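Long-range contacts in MCG133388, isoform CRA_f (Mus musculus, PDB 4ZPO), which probably acts as a calcium-dependent cell-adhesion protein, here represented by its first three extracellular cadherin domains, and may help to set up and maintain specific neuronal connections: residues F104-R109 / P124-Q129; D108-I113 / S200-D205; E115-G120 / L165-Q170; N136-Y141 / G159-E164; N245-Y250 / R294-P299. All blocks are in the same frame, centred on the assembly; numbering follows the deposited sequence.

Contact 1: F104-R109 / P124-Q129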
# COMPACT_ATOMS: atom_id res chain seq x y z
N PHE A 104 -0.35 9.64 7.49
CA PHE A 104 -1.29 8.65 6.97
C PHE A 104 -2.27 8.24 8.06
O PHE A 104 -1.95 8.29 9.24
CB PHE A 104 -0.55 7.43 6.43
CG PHE A 104 0.09 7.65 5.09
CD1 PHE A 104 -0.67 7.60 3.93
CD2 PHE A 104 1.45 7.89 4.98
CE1 PHE A 104 -0.09 7.80 2.69
CE2 PHE A 104 2.04 8.08 3.75
CZ PHE A 104 1.27 8.04 2.60
N ALA A 105 -3.47 7.84 7.64
CA ALA A 105 -4.49 7.40 8.58
C ALA A 105 -4.05 6.15 9.33
O ALA A 105 -4.29 6.01 10.52
CB ALA A 105 -5.80 7.15 7.86
N THR A 106 -3.39 5.24 8.60
CA THR A 106 -2.90 4.01 9.19
C THR A 106 -1.46 3.74 8.75
O THR A 106 -1.11 3.93 7.59
CB THR A 106 -3.79 2.81 8.79
OG1 THR A 106 -3.11 1.58 9.12
CG2 THR A 106 -4.10 2.83 7.30
N PRO A 107 -0.61 3.31 9.70
CA PRO A 107 0.81 3.05 9.42
C PRO A 107 1.02 1.87 8.47
O PRO A 107 2.06 1.81 7.81
CB PRO A 107 1.38 2.74 10.81
CG PRO A 107 0.22 2.27 11.61
CD PRO A 107 -0.95 3.06 11.11
N ASP A 108 0.06 0.96 8.40
CA ASP A 108 0.17 -0.20 7.53
C ASP A 108 -1.10 -0.46 6.74
O ASP A 108 -2.21 -0.16 7.19
CB ASP A 108 0.54 -1.44 8.36
CG ASP A 108 -0.19 -1.50 9.69
OD1 ASP A 108 -1.33 -1.00 9.77
OD2 ASP A 108 0.39 -2.04 10.65
N ARG A 109 -0.94 -1.01 5.54
CA ARG A 109 -2.05 -1.28 4.64
C ARG A 109 -1.93 -2.67 4.03
O ARG A 109 -0.88 -3.04 3.51
CB ARG A 109 -2.11 -0.22 3.53
CG ARG A 109 -3.04 -0.56 2.38
CD ARG A 109 -4.49 -0.30 2.73
NE ARG A 109 -5.40 -0.80 1.70
CZ ARG A 109 -5.69 -0.15 0.58
NH1 ARG A 109 -5.15 1.03 0.33
NH2 ARG A 109 -6.53 -0.69 -0.30
N PRO A 124 -6.35 1.74 -5.61
CA PRO A 124 -6.31 3.01 -4.88
C PRO A 124 -5.55 2.91 -3.56
O PRO A 124 -5.54 1.85 -2.94
CB PRO A 124 -7.78 3.34 -4.64
CG PRO A 124 -8.46 2.01 -4.67
CD PRO A 124 -7.72 1.21 -5.69
N LEU A 125 -4.92 4.01 -3.15
CA LEU A 125 -4.15 4.05 -1.92
C LEU A 125 -4.61 5.18 -1.01
O LEU A 125 -5.15 6.18 -1.47
CB LEU A 125 -2.66 4.20 -2.22
CG LEU A 125 -2.01 3.06 -3.02
CD1 LEU A 125 -0.56 3.37 -3.34
CD2 LEU A 125 -2.12 1.76 -2.24
N ASP A 126 -4.40 5.00 0.30
CA ASP A 126 -4.77 6.02 1.27
C ASP A 126 -3.97 7.30 1.05
O ASP A 126 -2.75 7.26 0.87
CB ASP A 126 -4.54 5.50 2.70
CG ASP A 126 -5.38 4.28 3.02
OD1 ASP A 126 -6.49 4.16 2.46
OD2 ASP A 126 -4.93 3.44 3.83
N SER A 127 -4.66 8.43 1.05
CA SER A 127 -4.02 9.72 0.82
C SER A 127 -3.41 10.28 2.10
O SER A 127 -3.95 10.09 3.19
CB SER A 127 -5.02 10.72 0.23
OG SER A 127 -4.41 11.98 0.01
N ALA A 128 -2.29 10.97 1.96
CA ALA A 128 -1.60 11.55 3.11
C ALA A 128 -2.08 12.97 3.37
O ALA A 128 -2.68 13.60 2.49
CB ALA A 128 -0.10 11.52 2.91
N GLN A 129 -1.80 13.47 4.57
CA GLN A 129 -2.22 14.81 4.95
C GLN A 129 -1.05 15.64 5.48
O GLN A 129 -0.16 15.11 6.14
CB GLN A 129 -3.32 14.74 6.01
CG GLN A 129 -4.56 13.98 5.58
CD GLN A 129 -5.49 13.70 6.73
OE1 GLN A 129 -5.27 14.15 7.86
NE2 GLN A 129 -6.55 12.94 6.47
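The hydroxyl of Thr106 makes the strongest bond, within its own segment: OG1 donates to Asp108 O over 2.7 Å, in the carbonyl plane and on a lone pair. OG1 is anti to the backbone N (chi1 167°), and the methyl CG2 of Thr106 lies 3.6 Å from Asp126 OD2. Arg109 bridges the segments more weakly. Its chain bends at chi2 (79°), and NH1 gives a weak hydrogen bond to Pro124 O at 3.4 Å. Asp126 OD1 lies 4.0 Å from Arg109 NH1 but well out of the guanidinium plane, so any attraction is probably one of charge only. Packing takes over at Phe104. Ala128 CB sits over one ring face, 3.9 Å from the centroid in a CH-pi contact, while Asp126 O meets the ring edge 3.3 Å from Phe104 CE1. An alanine at Phe104 would remove the ring and would probably loosen the packing around Ala128. The contact lies where the chain enters the second cadherin domain, a Greek-key beta sandwich. Phe104 also touches Leu183 and Ala185 of strand 178-187 and Tyr141 of strand 138-143. Leu125 packs on Pro163 and Leu165 of strand 160-167, in the other sheet.

Contact 2: D108-I113 / S200-D205. With CA (calcium ion), chain E.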
# COMPACT_ATOMS: atom_id res chain seq x y z
N ASP A 108 0.06 0.96 8.40
CA ASP A 108 0.17 -0.20 7.53
C ASP A 108 -1.10 -0.46 6.74
O ASP A 108 -2.21 -0.16 7.19
CB ASP A 108 0.54 -1.44 8.36
CG ASP A 108 -0.19 -1.50 9.69
OD1 ASP A 108 -1.33 -1.00 9.77
OD2 ASP A 108 0.39 -2.04 10.65
N ARG A 109 -0.94 -1.01 5.54
CA ARG A 109 -2.05 -1.28 4.64
C ARG A 109 -1.93 -2.67 4.03
O ARG A 109 -0.88 -3.04 3.51
CB ARG A 109 -2.11 -0.22 3.53
CG ARG A 109 -3.04 -0.56 2.38
CD ARG A 109 -4.49 -0.30 2.73
NE ARG A 109 -5.40 -0.80 1.70
CZ ARG A 109 -5.69 -0.15 0.58
NH1 ARG A 109 -5.15 1.03 0.33
NH2 ARG A 109 -6.53 -0.69 -0.30
N GLU A 110 -3.02 -3.44 4.08
CA GLU A 110 -3.03 -4.78 3.52
C GLU A 110 -3.85 -4.84 2.23
O GLU A 110 -4.94 -4.28 2.15
CB GLU A 110 -3.57 -5.79 4.53
CG GLU A 110 -3.72 -7.20 3.99
CD GLU A 110 -4.17 -8.20 5.04
OE1 GLU A 110 -3.72 -8.08 6.20
OE2 GLU A 110 -4.97 -9.10 4.71
N MET A 111 -3.31 -5.54 1.23
CA MET A 111 -4.00 -5.70 -0.04
C MET A 111 -4.06 -7.16 -0.48
O MET A 111 -3.03 -7.80 -0.68
CB MET A 111 -3.32 -4.87 -1.13
CG MET A 111 -3.76 -3.41 -1.16
SD MET A 111 -3.06 -2.52 -2.56
CE MET A 111 -4.18 -1.13 -2.64
N ARG A 112 -5.28 -7.67 -0.62
CA ARG A 112 -5.48 -9.03 -1.10
C ARG A 112 -5.73 -9.02 -2.61
O ARG A 112 -6.87 -8.85 -3.05
CB ARG A 112 -6.65 -9.70 -0.37
CG ARG A 112 -6.53 -9.67 1.14
CD ARG A 112 -6.58 -11.07 1.72
NE ARG A 112 -6.55 -11.06 3.18
CZ ARG A 112 -6.56 -12.15 3.94
NH1 ARG A 112 -6.61 -13.35 3.38
NH2 ARG A 112 -6.52 -12.03 5.26
N ILE A 113 -4.67 -9.19 -3.38
CA ILE A 113 -4.77 -9.17 -4.84
C ILE A 113 -4.69 -10.58 -5.42
O ILE A 113 -3.80 -11.35 -5.09
CB ILE A 113 -3.65 -8.30 -5.46
CG1 ILE A 113 -3.75 -6.87 -4.94
CG2 ILE A 113 -3.74 -8.33 -6.98
CD1 ILE A 113 -2.69 -5.95 -5.51
N SER A 200 1.46 -4.17 2.33
CA SER A 200 1.80 -5.58 2.16
C SER A 200 0.79 -6.26 1.25
O SER A 200 -0.35 -6.53 1.64
CB SER A 200 1.86 -6.29 3.51
OG SER A 200 0.58 -6.35 4.12
N VAL A 201 1.21 -6.54 0.02
CA VAL A 201 0.34 -7.18 -0.96
C VAL A 201 0.27 -8.69 -0.75
O VAL A 201 1.29 -9.38 -0.82
CB VAL A 201 0.81 -6.91 -2.40
CG1 VAL A 201 -0.06 -7.66 -3.40
CG2 VAL A 201 0.79 -5.42 -2.69
N ILE A 202 -0.93 -9.19 -0.48
CA ILE A 202 -1.14 -10.63 -0.32
C ILE A 202 -1.64 -11.23 -1.63
O ILE A 202 -2.76 -10.95 -2.06
CB ILE A 202 -2.15 -10.94 0.80
CG1 ILE A 202 -1.83 -10.13 2.05
CG2 ILE A 202 -2.16 -12.43 1.10
CD1 ILE A 202 -0.50 -10.46 2.67
N VAL A 203 -0.81 -12.05 -2.26
CA VAL A 203 -1.19 -12.69 -3.52
C VAL A 203 -2.07 -13.90 -3.26
O VAL A 203 -1.61 -14.93 -2.76
CB VAL A 203 0.05 -13.13 -4.33
CG1 VAL A 203 -0.38 -13.82 -5.61
CG2 VAL A 203 0.92 -11.93 -4.64
N LEU A 204 -3.35 -13.77 -3.60
CA LEU A 204 -4.30 -14.87 -3.45
C LEU A 204 -4.08 -15.91 -4.54
O LEU A 204 -3.70 -15.57 -5.66
CB LEU A 204 -5.74 -14.35 -3.50
CG LEU A 204 -6.11 -13.34 -2.41
CD1 LEU A 204 -7.54 -12.84 -2.60
CD2 LEU A 204 -5.92 -13.94 -1.03
N ASP A 205 -4.32 -17.18 -4.22
CA ASP A 205 -4.03 -18.27 -5.13
C ASP A 205 -5.06 -18.40 -6.26
O ASP A 205 -6.26 -18.21 -6.05
CB ASP A 205 -3.94 -19.59 -4.38
CG ASP A 205 -3.45 -20.73 -5.25
OD1 ASP A 205 -2.52 -20.51 -6.05
OD2 ASP A 205 -4.00 -21.85 -5.14
CA CA E . -1.40 -20.66 -8.27
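The first and last strands of the second cadherin domain run side by side here, in the parallel pairing that closes one sheet of its Greek-key beta sandwich. The two axes lie 4.6 Å apart at closest, and their directions differ by 20°. Five backbone hydrogen bonds join them. Ser200 N meets Arg109 O nearly along the C=O axis at 2.9 Å, and Ser200 O takes the N-H of Met111. Ile202 repeats this pattern with Met111 O and Ile113 N, although the bond from Ile113 is bent to 136°. Leu204 N then binds Ile113 O.

The tight side faces the core. Met111, Val201, Ile113 and Val203 all project there. Ile113 CG1 is anti to the carbonyl carbon (chi1 -59°), and its tip CD1 reaches Val201 CG1 at 3.8 Å. Phe123 and Phe149 of the other sheet pack against this group.

The outer face, with Glu110, Ser200, Arg112 and Ile202, is looser and more open to solvent. Glu110 is extended, and its OE2 forms a salt bridge with Arg112 NE at 2.9 Å along the same strand. Below these charges, Glu110 CG touches Ile202 CG1 at 4.0 Å. Arg112 crosses Leu204 at about a right angle, with its aliphatic CB and CD against the two methyls.

Past the paired region, Asp205 turns to a calcium site shared with Glu115, Glu174 and Asp241. Its OD2 takes the N-H of Glu242, and its OD1 binds the calcium ion at 2.5 Å.

Contact 3: E115-G120 / L165-Q170. With CA (calcium ion), chain D; CA (calcium ion), chain E.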
# COMPACT_ATOMS: atom_id res chain seq x y z
N GLU A 115 -4.06 -13.65 -8.00
CA GLU A 115 -2.92 -14.00 -8.84
C GLU A 115 -3.24 -13.78 -10.31
O GLU A 115 -2.34 -13.67 -11.14
CB GLU A 115 -2.51 -15.45 -8.59
CG GLU A 115 -1.18 -15.84 -9.18
CD GLU A 115 -0.83 -17.29 -8.90
OE1 GLU A 115 -1.66 -17.99 -8.27
OE2 GLU A 115 0.27 -17.73 -9.29
N SER A 116 -4.53 -13.71 -10.63
CA SER A 116 -4.97 -13.53 -12.01
C SER A 116 -5.22 -12.06 -12.34
O SER A 116 -5.94 -11.74 -13.28
CB SER A 116 -6.24 -14.34 -12.27
OG SER A 116 -7.29 -13.93 -11.41
N ALA A 117 -4.61 -11.17 -11.56
CA ALA A 117 -4.75 -9.73 -11.80
C ALA A 117 -3.98 -9.32 -13.04
O ALA A 117 -2.76 -9.48 -13.11
CB ALA A 117 -4.28 -8.94 -10.59
N ALA A 118 -4.69 -8.79 -14.03
CA ALA A 118 -4.08 -8.39 -15.29
C ALA A 118 -3.31 -7.08 -15.15
O ALA A 118 -3.66 -6.24 -14.32
CB ALA A 118 -5.15 -8.26 -16.37
N PRO A 119 -2.25 -6.91 -15.95
CA PRO A 119 -1.49 -5.66 -15.97
C PRO A 119 -2.37 -4.46 -16.34
O PRO A 119 -3.27 -4.60 -17.16
CB PRO A 119 -0.42 -5.91 -17.04
CG PRO A 119 -0.26 -7.38 -17.07
CD PRO A 119 -1.63 -7.94 -16.80
N GLY A 120 -2.09 -3.31 -15.74
CA GLY A 120 -2.90 -2.13 -15.98
C GLY A 120 -3.94 -1.93 -14.89
O GLY A 120 -4.58 -0.88 -14.82
N LEU A 165 -1.80 2.19 -7.03
CA LEU A 165 -0.87 1.19 -7.55
C LEU A 165 -1.27 0.75 -8.96
O LEU A 165 -2.43 0.48 -9.23
CB LEU A 165 -0.80 -0.03 -6.63
CG LEU A 165 -0.06 0.14 -5.31
CD1 LEU A 165 -0.04 -1.17 -4.53
CD2 LEU A 165 1.36 0.63 -5.56
N VAL A 166 -0.28 0.69 -9.85
CA VAL A 166 -0.51 0.20 -11.20
C VAL A 166 0.34 -1.04 -11.46
O VAL A 166 1.56 -0.99 -11.43
CB VAL A 166 -0.18 1.27 -12.27
CG1 VAL A 166 -0.37 0.70 -13.66
CG2 VAL A 166 -1.04 2.50 -12.06
N LEU A 167 -0.33 -2.17 -11.70
CA LEU A 167 0.35 -3.43 -11.93
C LEU A 167 1.03 -3.45 -13.30
O LEU A 167 0.38 -3.22 -14.32
CB LEU A 167 -0.63 -4.60 -11.81
CG LEU A 167 -0.02 -6.00 -11.77
CD1 LEU A 167 0.93 -6.14 -10.60
CD2 LEU A 167 -1.12 -7.05 -11.71
N GLU A 168 2.33 -3.71 -13.31
CA GLU A 168 3.10 -3.74 -14.56
C GLU A 168 3.29 -5.17 -15.06
O GLU A 168 3.11 -5.45 -16.24
CB GLU A 168 4.45 -3.07 -14.37
CG GLU A 168 4.38 -1.57 -14.11
CD GLU A 168 4.02 -0.78 -15.35
OE1 GLU A 168 4.05 -1.35 -16.46
OE2 GLU A 168 3.70 0.42 -15.22
N GLN A 169 3.67 -6.07 -14.16
CA GLN A 169 3.87 -7.47 -14.51
C GLN A 169 2.96 -8.38 -13.69
O GLN A 169 2.60 -8.07 -12.56
CB GLN A 169 5.33 -7.88 -14.31
CG GLN A 169 6.28 -7.26 -15.32
CD GLN A 169 7.70 -7.80 -15.18
OE1 GLN A 169 8.03 -8.46 -14.20
NE2 GLN A 169 8.53 -7.53 -16.18
N GLN A 170 2.58 -9.51 -14.29
CA GLN A 170 1.66 -10.44 -13.65
C GLN A 170 2.26 -11.07 -12.39
O GLN A 170 3.41 -11.52 -12.40
CB GLN A 170 1.26 -11.54 -14.63
CG GLN A 170 0.34 -12.61 -14.04
CD GLN A 170 -0.95 -12.03 -13.50
OE1 GLN A 170 -1.01 -11.56 -12.37
NE2 GLN A 170 -2.00 -12.07 -14.32
CA CA D . 1.06 -17.77 -11.65
CA CA E . -1.40 -20.66 -8.27
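The loop 115-120 passes the end of strand 165-167, and the end-to-end directions of the touching parts lie 135° apart. Pro119 and Leu167 come closest, with their CA atoms 5.0 Å apart. A single backbone hydrogen bond joins the segments: Gly120 N to Leu167 O, 2.9 Å, nearly straight at 165° and in the carbonyl plane. Gly120 has a positive phi (98°), where a CB would press on the carbonyl oxygen before it. Pro119 CB lies 3.6 Å from Glu168 O. Leu167 is turned toward the loop, with CG anti to the backbone N, and its CD2 touches Ala117 CB at 3.8 Å.

Glu115, at the start of this loop, reaches the calcium sites at the junction of the second and third cadherin domains. It serves two ions there. Its chain is extended, and the carboxylate spreads across both: OE1 binds one calcium at 2.7 Å, and OE2 binds the other at 2.5 Å. Asp172 shares the second ion, while Asp205 and Asp241 share the first.

Gln170 covers the backbone beside it. CG is anti to the backbone N, and a bend at chi2 lays the amide carbon CD 3.2 Å from both Glu115 O and Ala117 O.

Contact 4: N136-Y141 / G159-E164. With CA (calcium ion), chain F.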
# COMPACT_ATOMS: atom_id res chain seq x y z
N ASN A 136 4.56 23.92 1.41
CA ASN A 136 4.91 23.16 2.61
C ASN A 136 4.01 21.95 2.84
O ASN A 136 4.27 21.14 3.73
CB ASN A 136 4.88 24.07 3.83
CG ASN A 136 5.94 25.15 3.78
OD1 ASN A 136 7.00 24.98 3.17
ND2 ASN A 136 5.67 26.29 4.42
N THR A 137 2.94 21.84 2.06
CA THR A 137 2.05 20.68 2.15
C THR A 137 2.52 19.58 1.21
O THR A 137 3.50 19.76 0.49
CB THR A 137 0.59 21.06 1.83
OG1 THR A 137 -0.26 19.93 2.07
CG2 THR A 137 0.46 21.49 0.37
N VAL A 138 1.82 18.45 1.23
CA VAL A 138 2.17 17.27 0.43
C VAL A 138 2.47 17.62 -1.03
O VAL A 138 1.66 18.26 -1.71
CB VAL A 138 1.05 16.21 0.47
CG1 VAL A 138 1.37 15.05 -0.46
CG2 VAL A 138 0.85 15.72 1.89
N SER A 139 3.63 17.18 -1.51
CA SER A 139 4.08 17.52 -2.86
C SER A 139 4.01 16.33 -3.82
O SER A 139 3.50 16.45 -4.93
CB SER A 139 5.51 18.06 -2.82
OG SER A 139 5.98 18.35 -4.13
N PHE A 140 4.53 15.18 -3.39
CA PHE A 140 4.57 14.00 -4.25
C PHE A 140 4.70 12.70 -3.45
O PHE A 140 4.99 12.72 -2.26
CB PHE A 140 5.73 14.11 -5.25
CG PHE A 140 7.09 14.14 -4.60
CD1 PHE A 140 7.62 15.31 -4.10
CD2 PHE A 140 7.85 12.98 -4.52
CE1 PHE A 140 8.87 15.34 -3.51
CE2 PHE A 140 9.10 12.99 -3.93
CZ PHE A 140 9.61 14.18 -3.43
N TYR A 141 4.49 11.58 -4.14
CA TYR A 141 4.60 10.26 -3.53
C TYR A 141 5.69 9.43 -4.21
O TYR A 141 5.98 9.62 -5.39
CB TYR A 141 3.27 9.51 -3.60
CG TYR A 141 2.17 10.07 -2.73
CD1 TYR A 141 1.38 11.13 -3.17
CD2 TYR A 141 1.90 9.53 -1.48
CE1 TYR A 141 0.37 11.64 -2.39
CE2 TYR A 141 0.88 10.03 -0.69
CZ TYR A 141 0.12 11.09 -1.14
OH TYR A 141 -0.89 11.60 -0.36
N GLY A 159 -6.80 20.05 -6.11
CA GLY A 159 -5.36 19.93 -6.28
C GLY A 159 -4.71 18.97 -5.30
O GLY A 159 -3.48 18.83 -5.29
N LYS A 160 -5.51 18.32 -4.48
CA LYS A 160 -4.98 17.32 -3.56
C LYS A 160 -4.63 16.06 -4.34
O LYS A 160 -5.19 15.80 -5.41
CB LYS A 160 -5.96 17.01 -2.43
CG LYS A 160 -7.06 16.01 -2.79
CD LYS A 160 -7.73 15.48 -1.54
CE LYS A 160 -6.73 14.79 -0.62
NZ LYS A 160 -7.36 14.25 0.61
N LEU A 161 -3.71 15.27 -3.81
CA LEU A 161 -3.18 14.13 -4.54
C LEU A 161 -3.77 12.80 -4.07
O LEU A 161 -3.94 12.57 -2.87
CB LEU A 161 -1.65 14.09 -4.41
CG LEU A 161 -0.92 15.37 -4.83
CD1 LEU A 161 0.53 15.31 -4.40
CD2 LEU A 161 -1.04 15.59 -6.33
N PHE A 162 -4.08 11.94 -5.03
CA PHE A 162 -4.55 10.59 -4.73
C PHE A 162 -3.68 9.55 -5.45
O PHE A 162 -3.78 9.40 -6.67
CB PHE A 162 -6.02 10.41 -5.12
CG PHE A 162 -6.98 10.67 -3.99
CD1 PHE A 162 -7.43 11.95 -3.72
CD2 PHE A 162 -7.43 9.62 -3.20
CE1 PHE A 162 -8.31 12.18 -2.68
CE2 PHE A 162 -8.31 9.85 -2.16
CZ PHE A 162 -8.75 11.13 -1.90
N PRO A 163 -2.82 8.86 -4.69
CA PRO A 163 -1.93 7.84 -5.25
C PRO A 163 -2.62 6.50 -5.46
O PRO A 163 -3.57 6.17 -4.74
CB PRO A 163 -0.84 7.73 -4.18
CG PRO A 163 -1.55 8.02 -2.91
CD PRO A 163 -2.60 9.05 -3.25
N GLU A 164 -2.15 5.73 -6.43
CA GLU A 164 -2.70 4.41 -6.71
C GLU A 164 -1.64 3.48 -7.28
O GLU A 164 -0.70 3.93 -7.94
CB GLU A 164 -3.89 4.52 -7.67
CG GLU A 164 -3.54 5.11 -9.02
CD GLU A 164 -4.75 5.22 -9.94
OE1 GLU A 164 -5.85 4.82 -9.52
OE2 GLU A 164 -4.58 5.70 -11.08
CA CA F . 4.81 20.11 5.90
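Two strands from opposite sheets of the cadherin beta sandwich face each other across its core. Their axes are 7.9 Å apart at closest and differ in direction by 19°, so side chains, not backbone pairing, bridge the gap. Strand 138-141 carries a classic beta bulge, in which Ser139 and Phe140 both face Val186. Leu161 projects into the shoulder beside it. Its CD1 rests against Val138 CG1 at 4.0 Å and also meets the backbone at Ser139 O.

Tyr141 is the larger bump. CG lies anti to the carbonyl carbon (chi1 -69°), which sends the ring across to the other sheet. Pro163 lies flush on one face: its CG is 3.8 Å from the centroid and 10° off the normal, a CH-pi contact. Leu161 CB sits at the ring edge, in its plane, 3.8 Å from Tyr141 CE1. Beyond the ring, Tyr141 OH accepts the N-H of Ala128. An alanine at Tyr141 would strip Pro163 of its aromatic face and Ala128 of this partner, and would probably leave the core between the sheets less well packed. At the far end of the segment, Asn136 O binds a calcium ion at 2.5 Å.

Contact 5: N245-Y250 / R294-P299. With CA (calcium ion), chain C.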
# COMPACT_ATOMS: atom_id res chain seq x y z
N ASN A 245 -6.51 -26.64 -5.09
CA ASN A 245 -5.88 -26.40 -6.38
C ASN A 245 -4.58 -27.18 -6.52
O ASN A 245 -4.07 -27.36 -7.63
CB ASN A 245 -5.62 -24.90 -6.58
CG ASN A 245 -6.90 -24.10 -6.73
OD1 ASN A 245 -7.99 -24.60 -6.46
ND2 ASN A 245 -6.76 -22.85 -7.15
N GLY A 246 -4.04 -27.64 -5.39
CA GLY A 246 -2.80 -28.39 -5.38
C GLY A 246 -2.98 -29.88 -5.21
O GLY A 246 -2.10 -30.66 -5.55
N GLN A 247 -4.13 -30.28 -4.67
CA GLN A 247 -4.43 -31.70 -4.49
C GLN A 247 -4.91 -32.32 -5.80
O GLN A 247 -5.57 -31.66 -6.60
CB GLN A 247 -5.47 -31.90 -3.39
CG GLN A 247 -4.95 -31.63 -1.99
CD GLN A 247 -5.96 -31.96 -0.91
OE1 GLN A 247 -7.10 -31.48 -0.95
NE2 GLN A 247 -5.56 -32.78 0.05
N LEU A 248 -4.57 -33.58 -6.01
CA LEU A 248 -4.86 -34.23 -7.28
C LEU A 248 -5.38 -35.66 -7.14
O LEU A 248 -5.23 -36.29 -6.09
CB LEU A 248 -3.60 -34.23 -8.16
CG LEU A 248 -2.25 -34.28 -7.44
CD1 LEU A 248 -2.00 -35.63 -6.79
CD2 LEU A 248 -1.12 -33.93 -8.40
N ASP A 249 -6.01 -36.15 -8.20
CA ASP A 249 -6.53 -37.51 -8.25
C ASP A 249 -5.94 -38.27 -9.43
O ASP A 249 -5.86 -37.74 -10.54
CB ASP A 249 -8.06 -37.51 -8.34
CG ASP A 249 -8.72 -36.96 -7.09
OD1 ASP A 249 -8.29 -37.33 -5.97
OD2 ASP A 249 -9.66 -36.15 -7.22
N TYR A 250 -5.54 -39.52 -9.20
CA TYR A 250 -5.00 -40.36 -10.26
C TYR A 250 -6.10 -41.20 -10.91
O TYR A 250 -7.04 -41.63 -10.24
CB TYR A 250 -3.90 -41.27 -9.72
CG TYR A 250 -2.69 -40.55 -9.17
CD1 TYR A 250 -1.67 -40.12 -10.00
CD2 TYR A 250 -2.56 -40.31 -7.80
CE1 TYR A 250 -0.56 -39.46 -9.50
CE2 TYR A 250 -1.46 -39.65 -7.29
CZ TYR A 250 -0.46 -39.23 -8.15
OH TYR A 250 0.64 -38.57 -7.64
N ARG A 294 -5.61 -35.68 -12.31
CA ARG A 294 -6.65 -34.66 -12.33
C ARG A 294 -6.56 -33.72 -11.13
O ARG A 294 -6.41 -34.17 -10.00
CB ARG A 294 -8.03 -35.33 -12.36
CG ARG A 294 -9.20 -34.36 -12.36
CD ARG A 294 -9.43 -33.77 -13.74
NE ARG A 294 -9.88 -34.79 -14.69
CZ ARG A 294 -10.22 -34.54 -15.95
NH1 ARG A 294 -10.62 -35.53 -16.73
NH2 ARG A 294 -10.18 -33.31 -16.42
N ASP A 295 -6.66 -32.42 -11.38
CA ASP A 295 -6.65 -31.42 -10.32
C ASP A 295 -8.01 -31.38 -9.62
O ASP A 295 -8.96 -32.04 -10.04
CB ASP A 295 -6.31 -30.05 -10.88
CG ASP A 295 -5.60 -29.17 -9.87
OD1 ASP A 295 -5.55 -29.55 -8.68
OD2 ASP A 295 -5.11 -28.09 -10.26
N GLN A 296 -8.10 -30.60 -8.54
CA GLN A 296 -9.36 -30.44 -7.82
C GLN A 296 -9.81 -28.99 -7.79
O GLN A 296 -10.72 -28.62 -7.04
CB GLN A 296 -9.23 -30.98 -6.39
CG GLN A 296 -9.10 -32.49 -6.30
CD GLN A 296 -9.19 -32.99 -4.87
OE1 GLN A 296 -9.43 -32.22 -3.94
NE2 GLN A 296 -8.99 -34.29 -4.69
N GLY A 297 -9.19 -28.16 -8.62
CA GLY A 297 -9.54 -26.75 -8.69
C GLY A 297 -10.57 -26.47 -9.76
O GLY A 297 -10.98 -27.36 -10.50
N GLN A 298 -11.01 -25.21 -9.83
CA GLN A 298 -11.99 -24.79 -10.83
C GLN A 298 -11.47 -23.59 -11.61
O GLN A 298 -11.35 -22.50 -11.07
CB GLN A 298 -13.32 -24.46 -10.15
CG GLN A 298 -13.95 -25.63 -9.42
CD GLN A 298 -15.20 -25.23 -8.65
OE1 GLN A 298 -15.56 -24.06 -8.60
NE2 GLN A 298 -15.86 -26.22 -8.04
N PRO A 299 -11.15 -23.80 -12.91
CA PRO A 299 -11.28 -25.05 -13.66
C PRO A 299 -10.23 -26.09 -13.28
O PRO A 299 -9.21 -25.75 -12.67
CB PRO A 299 -11.07 -24.60 -15.12
CG PRO A 299 -11.21 -23.11 -15.11
CD PRO A 299 -10.73 -22.68 -13.77
CA CA C . -3.08 -26.89 -9.92
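Asp295 leads from the strand into a calcium site. Its CB carries CG roughly anti to the backbone N (chi1 -151°). CG then lies 3.3 Å from Asn245 O. OD1 turns back to its own segment and takes the N-H of Gln296 at 2.8 Å, from above the carboxylate plane. It also crowds Asn245 O and Gln247 O without bonding them. OD2 reaches the calcium ion at 2.4 Å and also accepts a hydrogen bond from Asn207 ND2. Asn245 O binds the same ion at 2.5 Å, so the metal probably eases the crowding of these oxygens.

Backbone bonds hold the strands behind this site. Asp249 and Arg294 form an antiparallel hydrogen-bonded pair, each N-H meeting the other's carbonyl oxygen at 2.7 Å in the carbonyl plane. Gln296 reaches over at about a right angle to Asp249, and its NE2 donates to Asp249 OD2 at 3.2 Å, again from above the carboxylate plane. A side chain at Gly297 would collide with Asn245 OD1, which lies 3.5 Å from Gly297 CA. Arg294 turns away to a salt bridge with Glu302. Asn207, Asn209, Asp239 and Asp241 complete the calcium site, which is characteristic of the linker between successive cadherin domains.

Overall arrangement
From the N terminus, contact 1 closes a short loop where the chain enters the second cadherin domain. Contact 2 starts from the same stretch, sharing Asp108 and Arg109, and closes a much longer loop that spans the domain. Contact 3 is nested inside that loop, and contact 4 is nested inside contact 3; the two share strand 160-167. Contact 1 crosses contact 3, because their segments alternate along the chain. Contacts 1 and 4 join the two sheets; contact 2 pairs strands within one, and contact 3 fastens a loop to the other. Contact 5 follows in series, in the third domain. Asp205 of contact 2 touches Asn245 of contact 5 at the calcium-bound linker, next to contact 3.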